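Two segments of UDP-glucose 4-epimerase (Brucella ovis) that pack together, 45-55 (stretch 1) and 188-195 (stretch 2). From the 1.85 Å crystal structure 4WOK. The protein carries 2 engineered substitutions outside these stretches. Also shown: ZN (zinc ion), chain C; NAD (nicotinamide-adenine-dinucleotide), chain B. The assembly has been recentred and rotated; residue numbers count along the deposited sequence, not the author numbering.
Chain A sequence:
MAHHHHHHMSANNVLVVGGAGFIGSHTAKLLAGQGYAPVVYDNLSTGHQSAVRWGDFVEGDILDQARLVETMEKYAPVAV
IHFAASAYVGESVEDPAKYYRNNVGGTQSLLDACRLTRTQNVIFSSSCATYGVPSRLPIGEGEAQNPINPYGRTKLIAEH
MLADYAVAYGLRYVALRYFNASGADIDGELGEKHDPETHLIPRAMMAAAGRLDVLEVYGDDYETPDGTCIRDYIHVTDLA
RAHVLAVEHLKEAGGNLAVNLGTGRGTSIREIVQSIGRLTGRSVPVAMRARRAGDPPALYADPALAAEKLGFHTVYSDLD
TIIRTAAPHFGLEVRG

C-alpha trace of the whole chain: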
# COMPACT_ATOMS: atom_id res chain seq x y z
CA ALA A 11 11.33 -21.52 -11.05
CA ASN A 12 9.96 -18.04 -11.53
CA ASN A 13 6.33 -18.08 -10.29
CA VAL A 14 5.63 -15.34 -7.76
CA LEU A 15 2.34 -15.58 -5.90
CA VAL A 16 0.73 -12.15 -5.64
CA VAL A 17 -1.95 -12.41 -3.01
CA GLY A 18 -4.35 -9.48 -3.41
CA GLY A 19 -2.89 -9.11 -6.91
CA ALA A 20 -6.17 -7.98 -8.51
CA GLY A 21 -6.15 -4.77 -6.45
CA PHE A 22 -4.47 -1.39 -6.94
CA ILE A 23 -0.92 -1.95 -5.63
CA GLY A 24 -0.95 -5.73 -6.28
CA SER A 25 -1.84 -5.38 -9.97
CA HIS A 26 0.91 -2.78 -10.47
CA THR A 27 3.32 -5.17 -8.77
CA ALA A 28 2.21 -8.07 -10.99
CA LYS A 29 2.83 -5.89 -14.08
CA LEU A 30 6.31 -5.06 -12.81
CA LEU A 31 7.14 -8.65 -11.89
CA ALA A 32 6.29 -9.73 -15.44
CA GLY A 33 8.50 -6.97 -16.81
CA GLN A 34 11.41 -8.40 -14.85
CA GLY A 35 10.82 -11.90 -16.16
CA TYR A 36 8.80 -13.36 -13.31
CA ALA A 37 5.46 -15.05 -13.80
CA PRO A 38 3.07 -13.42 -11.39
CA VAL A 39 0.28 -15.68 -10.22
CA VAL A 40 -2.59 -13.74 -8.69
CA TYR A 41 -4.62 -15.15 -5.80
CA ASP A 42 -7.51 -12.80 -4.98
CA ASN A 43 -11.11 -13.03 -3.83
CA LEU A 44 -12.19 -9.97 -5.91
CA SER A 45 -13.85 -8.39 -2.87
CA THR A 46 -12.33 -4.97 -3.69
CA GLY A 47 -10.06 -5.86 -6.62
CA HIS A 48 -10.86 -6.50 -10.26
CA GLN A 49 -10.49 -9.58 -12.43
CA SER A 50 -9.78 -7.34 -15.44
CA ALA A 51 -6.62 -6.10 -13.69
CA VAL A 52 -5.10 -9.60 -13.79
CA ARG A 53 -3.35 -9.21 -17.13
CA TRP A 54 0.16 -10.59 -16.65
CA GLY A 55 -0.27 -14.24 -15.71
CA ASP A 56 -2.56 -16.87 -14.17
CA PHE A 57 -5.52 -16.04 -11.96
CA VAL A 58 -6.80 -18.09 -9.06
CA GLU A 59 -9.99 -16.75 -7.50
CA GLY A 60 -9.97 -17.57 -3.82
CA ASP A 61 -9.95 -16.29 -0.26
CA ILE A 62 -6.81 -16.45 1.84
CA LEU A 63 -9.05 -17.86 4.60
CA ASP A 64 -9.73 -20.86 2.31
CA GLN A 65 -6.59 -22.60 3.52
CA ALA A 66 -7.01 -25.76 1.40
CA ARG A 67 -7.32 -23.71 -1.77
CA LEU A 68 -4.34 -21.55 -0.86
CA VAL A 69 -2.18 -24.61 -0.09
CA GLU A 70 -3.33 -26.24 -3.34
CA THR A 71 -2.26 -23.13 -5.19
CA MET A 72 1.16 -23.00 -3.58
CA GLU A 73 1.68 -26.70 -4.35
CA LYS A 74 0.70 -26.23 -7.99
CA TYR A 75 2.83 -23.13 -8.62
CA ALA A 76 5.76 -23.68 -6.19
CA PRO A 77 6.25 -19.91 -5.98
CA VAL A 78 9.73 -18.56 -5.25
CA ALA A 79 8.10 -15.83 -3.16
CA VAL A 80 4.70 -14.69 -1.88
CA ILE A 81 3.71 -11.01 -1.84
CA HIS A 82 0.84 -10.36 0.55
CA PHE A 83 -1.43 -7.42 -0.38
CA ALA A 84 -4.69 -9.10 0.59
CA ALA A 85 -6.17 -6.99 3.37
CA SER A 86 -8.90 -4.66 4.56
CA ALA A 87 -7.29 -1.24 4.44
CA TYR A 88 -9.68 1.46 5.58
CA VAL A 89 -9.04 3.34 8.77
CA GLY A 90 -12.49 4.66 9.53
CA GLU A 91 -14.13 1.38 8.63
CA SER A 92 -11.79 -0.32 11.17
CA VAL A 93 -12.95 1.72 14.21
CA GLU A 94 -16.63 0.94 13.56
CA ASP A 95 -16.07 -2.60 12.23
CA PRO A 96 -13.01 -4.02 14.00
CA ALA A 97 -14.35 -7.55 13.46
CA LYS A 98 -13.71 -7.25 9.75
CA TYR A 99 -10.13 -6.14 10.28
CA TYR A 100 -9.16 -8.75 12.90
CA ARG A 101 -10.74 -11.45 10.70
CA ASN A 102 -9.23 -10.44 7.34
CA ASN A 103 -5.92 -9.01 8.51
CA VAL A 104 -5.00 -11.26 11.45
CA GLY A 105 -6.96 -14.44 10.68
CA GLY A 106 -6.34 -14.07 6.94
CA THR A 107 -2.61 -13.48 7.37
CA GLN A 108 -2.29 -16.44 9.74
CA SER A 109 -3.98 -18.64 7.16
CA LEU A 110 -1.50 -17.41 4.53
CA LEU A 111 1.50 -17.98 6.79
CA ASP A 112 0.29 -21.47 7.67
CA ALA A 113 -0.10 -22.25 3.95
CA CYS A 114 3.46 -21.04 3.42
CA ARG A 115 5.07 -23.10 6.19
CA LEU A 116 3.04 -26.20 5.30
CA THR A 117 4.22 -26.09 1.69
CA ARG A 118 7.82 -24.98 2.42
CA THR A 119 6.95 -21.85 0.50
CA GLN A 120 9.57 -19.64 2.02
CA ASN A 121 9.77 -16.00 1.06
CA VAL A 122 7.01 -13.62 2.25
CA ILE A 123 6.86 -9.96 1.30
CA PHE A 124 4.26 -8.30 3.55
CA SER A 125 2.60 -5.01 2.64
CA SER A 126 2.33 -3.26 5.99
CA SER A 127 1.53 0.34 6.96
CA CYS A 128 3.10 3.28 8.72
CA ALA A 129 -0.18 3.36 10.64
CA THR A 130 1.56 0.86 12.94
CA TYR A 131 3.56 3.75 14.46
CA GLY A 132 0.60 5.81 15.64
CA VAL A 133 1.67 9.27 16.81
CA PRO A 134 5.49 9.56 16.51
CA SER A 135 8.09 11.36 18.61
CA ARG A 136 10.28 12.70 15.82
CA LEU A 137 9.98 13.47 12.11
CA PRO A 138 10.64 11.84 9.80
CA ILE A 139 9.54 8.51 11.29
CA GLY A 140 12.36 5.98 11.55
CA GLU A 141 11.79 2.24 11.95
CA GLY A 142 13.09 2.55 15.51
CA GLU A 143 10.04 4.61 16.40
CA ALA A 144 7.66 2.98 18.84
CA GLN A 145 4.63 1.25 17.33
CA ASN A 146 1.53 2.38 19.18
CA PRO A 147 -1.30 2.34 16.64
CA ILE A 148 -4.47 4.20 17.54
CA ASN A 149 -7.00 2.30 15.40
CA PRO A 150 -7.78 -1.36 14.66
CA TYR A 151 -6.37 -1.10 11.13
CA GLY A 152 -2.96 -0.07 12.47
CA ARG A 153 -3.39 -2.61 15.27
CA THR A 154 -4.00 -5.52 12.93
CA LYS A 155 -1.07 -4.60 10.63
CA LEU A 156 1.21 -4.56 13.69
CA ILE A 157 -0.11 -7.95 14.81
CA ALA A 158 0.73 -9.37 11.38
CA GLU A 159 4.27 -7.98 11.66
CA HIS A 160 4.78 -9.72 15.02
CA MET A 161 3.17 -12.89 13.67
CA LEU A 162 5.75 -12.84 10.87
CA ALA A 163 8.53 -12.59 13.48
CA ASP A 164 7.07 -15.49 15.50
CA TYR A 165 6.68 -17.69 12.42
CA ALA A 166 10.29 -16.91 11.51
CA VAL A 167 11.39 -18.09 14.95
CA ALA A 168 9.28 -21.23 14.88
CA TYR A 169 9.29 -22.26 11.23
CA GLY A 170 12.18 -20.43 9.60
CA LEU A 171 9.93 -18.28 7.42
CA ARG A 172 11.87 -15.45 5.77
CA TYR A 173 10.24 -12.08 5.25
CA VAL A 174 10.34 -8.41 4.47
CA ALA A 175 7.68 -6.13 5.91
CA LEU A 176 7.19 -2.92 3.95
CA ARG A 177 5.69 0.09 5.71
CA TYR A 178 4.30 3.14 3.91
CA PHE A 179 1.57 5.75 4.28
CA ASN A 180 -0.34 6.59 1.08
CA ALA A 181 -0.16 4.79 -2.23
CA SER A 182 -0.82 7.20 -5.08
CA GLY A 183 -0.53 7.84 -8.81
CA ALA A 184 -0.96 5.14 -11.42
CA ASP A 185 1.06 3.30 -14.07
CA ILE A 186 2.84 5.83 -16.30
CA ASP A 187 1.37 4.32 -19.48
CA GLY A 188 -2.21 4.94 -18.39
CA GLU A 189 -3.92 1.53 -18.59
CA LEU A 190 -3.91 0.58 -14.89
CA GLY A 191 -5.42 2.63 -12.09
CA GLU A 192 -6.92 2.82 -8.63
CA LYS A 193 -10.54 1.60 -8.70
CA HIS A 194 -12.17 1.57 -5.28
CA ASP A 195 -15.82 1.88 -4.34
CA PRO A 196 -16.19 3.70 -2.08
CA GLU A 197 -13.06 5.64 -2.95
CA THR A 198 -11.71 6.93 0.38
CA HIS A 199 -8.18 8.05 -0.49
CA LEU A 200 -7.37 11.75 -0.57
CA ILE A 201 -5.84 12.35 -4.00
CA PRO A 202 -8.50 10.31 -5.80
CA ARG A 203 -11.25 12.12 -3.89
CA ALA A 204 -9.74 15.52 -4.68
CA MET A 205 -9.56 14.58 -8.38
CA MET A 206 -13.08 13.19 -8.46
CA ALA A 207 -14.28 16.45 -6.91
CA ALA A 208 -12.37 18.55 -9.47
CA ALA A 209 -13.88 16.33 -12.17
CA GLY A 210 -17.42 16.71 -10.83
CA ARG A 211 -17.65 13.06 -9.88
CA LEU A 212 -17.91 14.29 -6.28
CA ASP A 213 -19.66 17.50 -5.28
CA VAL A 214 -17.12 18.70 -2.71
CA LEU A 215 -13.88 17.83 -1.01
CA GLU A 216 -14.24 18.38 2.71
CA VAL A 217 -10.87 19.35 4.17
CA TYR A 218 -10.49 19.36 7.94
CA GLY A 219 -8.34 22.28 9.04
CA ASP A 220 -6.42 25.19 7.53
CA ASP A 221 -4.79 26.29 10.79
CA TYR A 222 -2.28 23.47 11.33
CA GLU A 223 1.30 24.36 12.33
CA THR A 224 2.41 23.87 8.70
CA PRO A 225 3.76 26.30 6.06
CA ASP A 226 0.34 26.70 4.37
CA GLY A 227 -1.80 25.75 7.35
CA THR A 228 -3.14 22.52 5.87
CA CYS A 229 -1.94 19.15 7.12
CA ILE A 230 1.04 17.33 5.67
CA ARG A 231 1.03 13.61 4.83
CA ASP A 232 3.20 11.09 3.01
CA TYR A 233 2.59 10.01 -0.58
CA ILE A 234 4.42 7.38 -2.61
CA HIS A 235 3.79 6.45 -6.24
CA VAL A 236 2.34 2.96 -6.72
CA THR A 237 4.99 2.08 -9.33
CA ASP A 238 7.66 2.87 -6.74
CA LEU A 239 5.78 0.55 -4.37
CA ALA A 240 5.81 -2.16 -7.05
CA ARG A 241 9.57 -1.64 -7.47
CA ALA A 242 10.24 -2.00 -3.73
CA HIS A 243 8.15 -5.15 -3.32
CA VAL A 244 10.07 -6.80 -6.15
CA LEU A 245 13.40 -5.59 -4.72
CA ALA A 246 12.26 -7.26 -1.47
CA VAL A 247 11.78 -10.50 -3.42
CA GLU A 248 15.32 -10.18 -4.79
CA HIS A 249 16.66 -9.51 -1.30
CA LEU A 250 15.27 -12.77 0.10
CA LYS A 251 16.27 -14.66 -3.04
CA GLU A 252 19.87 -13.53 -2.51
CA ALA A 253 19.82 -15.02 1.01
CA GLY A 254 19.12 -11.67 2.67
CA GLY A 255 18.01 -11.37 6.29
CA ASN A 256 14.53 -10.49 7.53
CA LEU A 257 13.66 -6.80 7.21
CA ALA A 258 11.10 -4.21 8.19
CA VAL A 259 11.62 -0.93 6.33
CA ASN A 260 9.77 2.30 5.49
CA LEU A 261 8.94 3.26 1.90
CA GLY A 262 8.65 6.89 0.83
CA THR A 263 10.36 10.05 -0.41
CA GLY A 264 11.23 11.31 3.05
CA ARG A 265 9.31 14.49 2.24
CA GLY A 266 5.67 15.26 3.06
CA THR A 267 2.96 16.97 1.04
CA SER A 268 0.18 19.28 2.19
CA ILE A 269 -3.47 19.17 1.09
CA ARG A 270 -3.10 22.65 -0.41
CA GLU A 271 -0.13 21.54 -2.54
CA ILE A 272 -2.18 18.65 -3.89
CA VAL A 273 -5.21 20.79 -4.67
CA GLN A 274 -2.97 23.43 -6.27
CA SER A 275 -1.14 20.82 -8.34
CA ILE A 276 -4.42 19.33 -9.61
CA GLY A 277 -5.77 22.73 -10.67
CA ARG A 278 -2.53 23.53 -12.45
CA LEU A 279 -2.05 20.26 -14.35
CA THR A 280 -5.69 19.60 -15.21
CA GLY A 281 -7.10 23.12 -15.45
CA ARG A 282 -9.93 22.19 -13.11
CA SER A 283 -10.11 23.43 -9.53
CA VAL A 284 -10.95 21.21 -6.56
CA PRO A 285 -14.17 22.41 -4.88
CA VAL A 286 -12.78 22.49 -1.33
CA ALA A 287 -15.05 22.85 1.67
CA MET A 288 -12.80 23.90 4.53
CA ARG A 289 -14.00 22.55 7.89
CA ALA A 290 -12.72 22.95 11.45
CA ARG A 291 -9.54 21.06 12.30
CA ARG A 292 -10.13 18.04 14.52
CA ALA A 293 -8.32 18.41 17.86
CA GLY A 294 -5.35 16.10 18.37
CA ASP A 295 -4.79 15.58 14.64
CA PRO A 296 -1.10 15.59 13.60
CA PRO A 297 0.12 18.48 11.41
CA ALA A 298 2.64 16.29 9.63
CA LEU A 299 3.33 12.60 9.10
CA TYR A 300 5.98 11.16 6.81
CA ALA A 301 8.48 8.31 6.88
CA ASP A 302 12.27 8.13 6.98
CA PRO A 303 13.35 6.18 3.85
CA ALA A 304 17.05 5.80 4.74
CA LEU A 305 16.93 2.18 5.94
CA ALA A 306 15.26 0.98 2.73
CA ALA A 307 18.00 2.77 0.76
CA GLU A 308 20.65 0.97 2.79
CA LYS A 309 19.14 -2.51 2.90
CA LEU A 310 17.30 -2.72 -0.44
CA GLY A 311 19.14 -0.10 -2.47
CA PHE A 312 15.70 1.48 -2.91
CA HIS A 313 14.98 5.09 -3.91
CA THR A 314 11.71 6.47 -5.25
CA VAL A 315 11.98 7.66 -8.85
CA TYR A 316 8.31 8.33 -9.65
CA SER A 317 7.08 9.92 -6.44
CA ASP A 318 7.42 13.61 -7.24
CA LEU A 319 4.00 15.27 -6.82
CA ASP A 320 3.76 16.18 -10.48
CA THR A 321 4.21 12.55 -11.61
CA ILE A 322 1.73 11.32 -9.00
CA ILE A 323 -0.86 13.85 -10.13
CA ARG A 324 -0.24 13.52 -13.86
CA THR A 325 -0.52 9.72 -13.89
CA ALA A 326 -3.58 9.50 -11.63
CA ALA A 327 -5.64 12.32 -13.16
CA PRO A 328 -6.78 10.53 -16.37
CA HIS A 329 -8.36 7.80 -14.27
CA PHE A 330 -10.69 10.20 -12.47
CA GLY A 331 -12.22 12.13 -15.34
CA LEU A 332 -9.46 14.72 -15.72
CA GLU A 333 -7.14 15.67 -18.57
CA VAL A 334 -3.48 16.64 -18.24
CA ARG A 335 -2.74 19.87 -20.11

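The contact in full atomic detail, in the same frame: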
# COMPACT_ATOMS: atom_id res chain seq x y z
N SER A 45 -12.99 -9.18 -3.76
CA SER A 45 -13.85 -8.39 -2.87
C SER A 45 -13.74 -6.88 -3.13
O SER A 45 -14.74 -6.16 -3.13
CB SER A 45 -13.52 -8.68 -1.40
OG SER A 45 -12.13 -8.50 -1.15
N THR A 46 -12.52 -6.39 -3.36
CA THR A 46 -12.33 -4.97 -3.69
C THR A 46 -11.48 -4.79 -4.95
O THR A 46 -11.40 -3.68 -5.50
CB THR A 46 -11.67 -4.19 -2.52
OG1 THR A 46 -10.44 -4.82 -2.15
CG2 THR A 46 -12.60 -4.14 -1.32
N GLY A 47 -10.86 -5.88 -5.40
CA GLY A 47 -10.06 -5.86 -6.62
C GLY A 47 -10.87 -6.22 -7.84
O GLY A 47 -12.10 -6.37 -7.76
N HIS A 48 -10.19 -6.39 -8.97
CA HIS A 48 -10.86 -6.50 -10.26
C HIS A 48 -10.20 -7.54 -11.14
O HIS A 48 -9.01 -7.45 -11.42
CB HIS A 48 -10.87 -5.14 -10.97
CG HIS A 48 -11.39 -4.04 -10.11
ND1 HIS A 48 -12.74 -3.87 -9.86
CD2 HIS A 48 -10.75 -3.09 -9.38
CE1 HIS A 48 -12.90 -2.85 -9.04
NE2 HIS A 48 -11.71 -2.36 -8.73
N GLN A 49 -10.99 -8.51 -11.57
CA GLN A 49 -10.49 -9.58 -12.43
C GLN A 49 -9.82 -9.02 -13.68
O GLN A 49 -8.85 -9.57 -14.15
CB GLN A 49 -11.62 -10.53 -12.81
CG GLN A 49 -11.17 -11.80 -13.53
CD GLN A 49 -12.29 -12.81 -13.62
OE1 GLN A 49 -13.39 -12.56 -13.12
NE2 GLN A 49 -12.03 -13.95 -14.24
N SER A 50 -10.34 -7.93 -14.22
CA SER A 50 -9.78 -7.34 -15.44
C SER A 50 -8.39 -6.76 -15.23
O SER A 50 -7.70 -6.43 -16.20
CB SER A 50 -10.70 -6.24 -15.97
OG SER A 50 -10.84 -5.23 -14.98
N ALA A 51 -7.96 -6.62 -13.98
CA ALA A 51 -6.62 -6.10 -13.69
C ALA A 51 -5.57 -7.23 -13.64
O ALA A 51 -4.39 -6.98 -13.41
CB ALA A 51 -6.61 -5.32 -12.38
N VAL A 52 -6.02 -8.46 -13.83
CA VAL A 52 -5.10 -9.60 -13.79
C VAL A 52 -4.69 -9.90 -15.23
O VAL A 52 -5.29 -10.75 -15.90
CB VAL A 52 -5.73 -10.82 -13.10
CG1 VAL A 52 -4.72 -11.95 -12.97
CG2 VAL A 52 -6.24 -10.43 -11.68
N ARG A 53 -3.68 -9.19 -15.71
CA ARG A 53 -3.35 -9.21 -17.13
C ARG A 53 -2.00 -9.81 -17.44
O ARG A 53 -1.62 -9.88 -18.60
CB ARG A 53 -3.39 -7.79 -17.72
CG ARG A 53 -4.63 -7.00 -17.31
CD ARG A 53 -4.64 -5.60 -17.94
NE ARG A 53 -5.69 -4.77 -17.33
CZ ARG A 53 -5.69 -3.44 -17.34
NH1 ARG A 53 -4.69 -2.79 -17.93
NH2 ARG A 53 -6.67 -2.76 -16.75
N TRP A 54 -1.25 -10.23 -16.42
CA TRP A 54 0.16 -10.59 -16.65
C TRP A 54 0.52 -12.02 -16.29
O TRP A 54 1.70 -12.37 -16.29
CB TRP A 54 1.07 -9.61 -15.90
CG TRP A 54 0.98 -8.25 -16.51
CD1 TRP A 54 1.71 -7.78 -17.56
CD2 TRP A 54 0.07 -7.22 -16.15
NE1 TRP A 54 1.32 -6.50 -17.87
CE2 TRP A 54 0.31 -6.13 -17.01
CE3 TRP A 54 -0.92 -7.10 -15.17
CZ2 TRP A 54 -0.40 -4.93 -16.92
CZ3 TRP A 54 -1.63 -5.90 -15.09
CH2 TRP A 54 -1.36 -4.84 -15.95
N GLY A 55 -0.48 -12.83 -16.00
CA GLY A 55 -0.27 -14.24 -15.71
C GLY A 55 -1.55 -14.92 -15.22
O GLY A 55 -2.65 -14.41 -15.42
N GLY A 188 -0.80 4.59 -18.41
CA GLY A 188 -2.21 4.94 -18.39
C GLY A 188 -3.28 3.86 -18.42
O GLY A 188 -4.47 4.19 -18.34
N GLU A 189 -2.91 2.59 -18.49
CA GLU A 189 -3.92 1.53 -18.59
C GLU A 189 -4.25 0.80 -17.28
O GLU A 189 -5.02 -0.15 -17.29
CB GLU A 189 -3.51 0.48 -19.62
CG GLU A 189 -3.35 1.00 -21.04
CD GLU A 189 -3.01 -0.11 -22.02
OE1 GLU A 189 -3.27 -1.30 -21.70
OE2 GLU A 189 -2.47 0.19 -23.10
N LEU A 190 -3.67 1.25 -16.17
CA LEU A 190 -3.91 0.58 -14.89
C LEU A 190 -4.05 1.62 -13.78
O LEU A 190 -3.16 2.45 -13.58
CB LEU A 190 -2.76 -0.38 -14.57
CG LEU A 190 -2.96 -1.48 -13.54
CD1 LEU A 190 -4.05 -2.48 -13.96
CD2 LEU A 190 -1.63 -2.19 -13.29
N GLY A 191 -5.16 1.59 -13.06
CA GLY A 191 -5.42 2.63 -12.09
C GLY A 191 -6.00 2.15 -10.78
O GLY A 191 -6.10 0.96 -10.52
N GLU A 192 -6.40 3.11 -9.95
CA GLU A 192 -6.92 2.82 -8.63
C GLU A 192 -8.45 2.84 -8.69
O GLU A 192 -9.04 3.91 -8.86
CB GLU A 192 -6.39 3.85 -7.63
CG GLU A 192 -6.97 3.74 -6.23
CD GLU A 192 -6.29 4.69 -5.27
OE1 GLU A 192 -6.46 4.55 -4.05
OE2 GLU A 192 -5.55 5.58 -5.74
N LYS A 193 -9.08 1.67 -8.57
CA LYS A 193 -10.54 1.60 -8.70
C LYS A 193 -11.14 1.04 -7.42
O LYS A 193 -11.19 -0.18 -7.21
CB LYS A 193 -10.96 0.76 -9.91
N HIS A 194 -11.58 1.95 -6.56
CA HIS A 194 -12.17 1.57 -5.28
C HIS A 194 -13.57 2.13 -5.20
O HIS A 194 -13.85 3.20 -5.75
CB HIS A 194 -11.32 2.08 -4.11
CG HIS A 194 -9.96 1.45 -4.03
ND1 HIS A 194 -8.85 2.16 -3.65
CD2 HIS A 194 -9.54 0.18 -4.25
CE1 HIS A 194 -7.79 1.36 -3.65
NE2 HIS A 194 -8.19 0.15 -4.01
N ASP A 195 -14.45 1.41 -4.53
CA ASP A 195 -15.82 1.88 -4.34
C ASP A 195 -16.32 1.37 -3.00
O ASP A 195 -16.63 0.18 -2.87
CB ASP A 195 -16.70 1.41 -5.50
CG ASP A 195 -18.13 1.91 -5.40
OD1 ASP A 195 -18.50 2.50 -4.36
OD2 ASP A 195 -18.89 1.71 -6.36
ZN ZN C . -8.45 4.29 -3.11
PA NAD B . -6.98 -2.93 -2.81
O1A NAD B . -8.23 -3.23 -1.99
O2A NAD B . -7.00 -2.34 -4.19
O5B NAD B . -6.25 -4.48 -3.04
C5B NAD B . -6.65 -5.39 -2.04
C4B NAD B . -6.75 -6.75 -2.76
O4B NAD B . -6.86 -7.82 -1.81
C3B NAD B . -8.07 -6.65 -3.54
O3B NAD B . -7.83 -7.11 -4.85
C2B NAD B . -9.00 -7.61 -2.75
O2B NAD B . -9.91 -8.21 -3.59
C1B NAD B . -7.95 -8.66 -2.22
N9A NAD B . -8.39 -9.30 -0.96
C8A NAD B . -8.87 -8.70 0.22
N7A NAD B . -9.14 -9.59 1.18
C5A NAD B . -8.85 -10.82 0.59
C6A NAD B . -8.94 -12.14 1.08
N6A NAD B . -9.40 -12.39 2.35
N1A NAD B . -8.57 -13.18 0.29
C2A NAD B . -8.12 -12.89 -0.98
N3A NAD B . -7.99 -11.67 -1.58
C4A NAD B . -8.37 -10.66 -0.74
O3 NAD B . -6.12 -2.20 -1.67
PN NAD B . -4.64 -1.68 -2.09
O1N NAD B . -4.01 -2.21 -3.35
O2N NAD B . -4.64 -0.26 -1.65
O5D NAD B . -3.57 -2.15 -0.83
C5D NAD B . -3.45 -3.48 -0.71
C4D NAD B . -2.38 -3.71 0.35
O4D NAD B . -1.60 -2.45 0.52
C3D NAD B . -3.06 -3.96 1.72
O3D NAD B . -2.20 -4.81 2.41
C2D NAD B . -3.04 -2.56 2.33
O2D NAD B . -3.03 -2.53 3.70
C1D NAD B . -1.61 -2.16 1.88
N1N NAD B . -1.45 -0.63 2.07
C2N NAD B . -2.12 0.20 1.17
C3N NAD B . -1.98 1.60 1.33
C7N NAD B . -2.69 2.51 0.36
O7N NAD B . -2.57 3.74 0.45
N7N NAD B . -3.48 1.94 -0.62
C4N NAD B . -1.21 2.10 2.38
C5N NAD B . -0.56 1.24 3.26
C6N NAD B . -0.69 -0.15 3.11
O HOH W 1 -13.48 -1.97 -5.36
O HOH W 2 -2.78 -3.54 -19.99
O HOH W 3 -7.84 -0.22 -16.28

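Two irregular segments, far apart in sequence, meet over a modest 313 Å² (both sides summed), held by side chains of stretch 1 that donate to backbone carbonyls of stretch 2 and by a small apolar cluster around L190. At the start of stretch 1, S45 lies beyond reach of stretch 2, and T46 and G47 face the cofactor. T46 N and G47 N donate to NAD O2B at 3.2 and 3.1 Å, while T46 OG1, with chi1 in the p well, donates to NAD O1A at 2.7 Å. G47 suits its place because an ideal CB there would fall 2.0 Å from NAD O3B. From stretch 2, H194 NE2 donates to NAD O2A at 2.8 Å, so the diphosphate joins the two segments where T46 and H194 come nearest in the backbone register. The other ring nitrogen, H194 ND1, binds zinc at 2.2 Å, as does E192 OE1 at 2.2 Å, with two further ligands from elsewhere in the structure; one imidazole thus serves metal and cofactor at once. Water 1 donates to T46 O at 2.7 Å and, weakly, to K193 O at 3.4 Å, linking two carbonyls that cannot bond to each other.

H48 points toward stretch 2, and its m rotamer carries NE2 to K193 O for a nearly linear hydrogen bond of 2.7 Å, with the acceptor close to the ring plane. This contact needs only the K193 backbone; the lysine is modelled no further than CB, which lies 3.4 Å from H48 NE2. The short 3-10 segment 49-51 follows, with A51 N donating to H48 O at 2.9 Å. The small, buried A51 sets its CB 4.1 Å from L190 CD1.

R53 makes the second polar anchor. Its extended side chain is steadied by NE donating to S50 O at 2.8 Å, leaving the guanidinium edge to grip one carbonyl: NH1 donates to E189 O at 2.7 Å, and NH2 adds a weak bond to E189 O at 3.1 Å. L190 CD1 lies over one guanidinium face, 3.8 Å from R53 NH2. The E189 carboxylate stays beyond salt-bridge range, with OE1 4.3 Å from R53 NH1, but water 2 spans the gap, accepting from R53 NH1 and donating to E189 OE1, both at 2.9 Å. W54 leaves its backbone sideways, yet its indole reaches across to put CH2 3.8 Å from L190 CD2. Buried L190, with branched methyls touching A51, R53 and W54, gives up 69 Å², the largest share of any residue here.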